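Glycoside hydrolase family protein (Novosphingobium sp. PP1Y, PDB 6Q2F) probably hydrolyses terminal alpha-L-rhamnose residues from glycosides, as an alpha-L-rhamnosidase. Local coordinates at residues 641-646 against 665-670. Sequence-based numbering, arbitrary orientation.
Sequences VAAESM and DLEFVT. With NA (sodium ion), chain B.
The carboxylate of E667 meets the hydroxyl of S645 across a buried strand-helix interface, an example of a single carboxylate on which every side chain meeting it from the strand converges. OE1 of E667 lies 2.6 Å from OG of S645, and that OG is also 2.7 Å from the carbonyl O of A643, two residues back on the same strand. The S645 side chain turns OG to the side of its own backbone N (chi1 -59°), where both oxygens can be met. E667 reaches the strand through an extended chain, CD lying anti to CA (chi2 178°), and thus spans the gap between helix 665-670 and strand 642-646, whose axes approach to 9.8 Å.

Carbon-to-oxygen contacts add to this polar meeting. CB of S645 sits 3.2 Å from OE2 of E667, while CB of A643 comes to 3.7 Å from OE1. M646, a selenomethionine, crosses the glutamate at about a right angle, its CG 4.0 Å from OE2.

Strand 642-649, helix 657-670 and strand 674-677 form a beta-alpha-beta unit, with the two strands parallel neighbours, in a (beta/alpha)8-type barrel whose eight parallel strands close into a ring; the helix packs outside them. Strand 642-646 and helix 665-670 run roughly antiparallel, at 151°. L609 of the adjacent strand 604-610 and M626 of helix 620-636 also touch E667.

Metal coordination belongs to the other face of the strand. E644 points away from the helix and binds the sodium ion through OE1 at 2.6 Å, with D503, S504, E583 and E586 supplying the remaining protein ligands.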
# COMPACT_ATOMS: atom_id res chain seq x y z
N VAL A 641 -0.65 10.06 9.89
CA VAL A 641 -0.29 9.04 8.92
C VAL A 641 -0.76 7.72 9.49
O VAL A 641 -0.20 7.24 10.48
CB VAL A 641 1.22 8.99 8.65
CG1 VAL A 641 1.52 7.90 7.63
CG2 VAL A 641 1.76 10.34 8.20
N ALA A 642 -1.76 7.11 8.86
CA ALA A 642 -2.27 5.86 9.38
C ALA A 642 -1.66 4.69 8.62
O ALA A 642 -1.20 4.83 7.48
CB ALA A 642 -3.80 5.80 9.28
N ALA A 643 -1.67 3.53 9.26
CA ALA A 643 -1.32 2.31 8.56
C ALA A 643 -2.14 1.15 9.08
O ALA A 643 -2.31 0.98 10.29
CB ALA A 643 0.17 2.01 8.68
N GLU A 644 -2.67 0.39 8.14
CA GLU A 644 -3.19 -0.95 8.36
C GLU A 644 -2.04 -1.83 8.86
O GLU A 644 -1.18 -2.23 8.07
CB GLU A 644 -3.83 -1.44 7.06
CG GLU A 644 -4.28 -2.86 7.02
CD GLU A 644 -4.70 -3.22 5.60
OE1 GLU A 644 -4.98 -2.28 4.83
OE2 GLU A 644 -4.69 -4.42 5.27
N SER A 645 -2.02 -2.13 10.15
CA SER A 645 -0.79 -2.53 10.84
C SER A 645 -0.82 -4.00 11.22
O SER A 645 -1.71 -4.45 11.95
CB SER A 645 -0.55 -1.68 12.10
OG SER A 645 -0.45 -0.31 11.80
N MSE A 646 0.19 -4.74 10.75
CA MSE A 646 0.57 -6.03 11.30
C MSE A 646 -0.32 -7.15 10.86
O MSE A 646 -0.54 -8.13 11.59
CB MSE A 646 0.63 -5.98 12.83
CG MSE A 646 1.75 -5.09 13.28
SE MSE A 646 2.01 -5.00 15.20
CE MSE A 646 0.60 -3.94 15.50
N ASP A 665 7.62 -0.54 15.28
CA ASP A 665 8.77 0.36 15.23
C ASP A 665 9.15 0.67 13.79
O ASP A 665 9.52 1.80 13.46
CB ASP A 665 9.94 -0.24 16.02
CG ASP A 665 9.67 -0.32 17.53
OD1 ASP A 665 8.68 0.26 18.02
OD2 ASP A 665 10.46 -0.96 18.25
N LEU A 666 9.02 -0.32 12.90
CA LEU A 666 9.30 -0.06 11.49
C LEU A 666 8.27 0.90 10.90
O LEU A 666 8.62 1.81 10.14
CB LEU A 666 9.34 -1.38 10.73
CG LEU A 666 9.48 -1.20 9.21
CD1 LEU A 666 10.84 -0.52 8.85
CD2 LEU A 666 9.34 -2.54 8.48
N GLU A 667 6.99 0.74 11.26
CA GLU A 667 5.98 1.70 10.82
C GLU A 667 6.28 3.09 11.36
O GLU A 667 6.17 4.09 10.64
CB GLU A 667 4.60 1.26 11.30
CG GLU A 667 4.13 -0.04 10.68
CD GLU A 667 2.78 -0.44 11.23
OE1 GLU A 667 1.97 0.46 11.53
OE2 GLU A 667 2.55 -1.65 11.37
N PHE A 668 6.64 3.17 12.64
CA PHE A 668 6.95 4.45 13.26
C PHE A 668 8.10 5.15 12.54
O PHE A 668 7.99 6.33 12.17
CB PHE A 668 7.26 4.24 14.73
CG PHE A 668 6.04 4.01 15.59
CD1 PHE A 668 4.85 4.68 15.33
CD2 PHE A 668 6.08 3.14 16.67
CE1 PHE A 668 3.74 4.49 16.12
CE2 PHE A 668 4.96 2.92 17.45
CZ PHE A 668 3.79 3.61 17.18
N VAL A 669 9.21 4.44 12.30
CA VAL A 669 10.39 5.10 11.74
C VAL A 669 10.21 5.41 10.26
O VAL A 669 10.94 6.23 9.70
CB VAL A 669 11.65 4.24 12.00
CG1 VAL A 669 11.78 3.12 10.96
CG2 VAL A 669 12.90 5.13 12.05
N THR A 670 9.19 4.83 9.60
CA THR A 670 8.89 5.18 8.22
C THR A 670 7.96 6.38 8.11
O THR A 670 7.83 6.95 7.02
CB THR A 670 8.29 3.99 7.49
OG1 THR A 670 9.12 2.84 7.73
CG2 THR A 670 8.23 4.23 5.95
NA NA B . -5.36 -2.41 2.28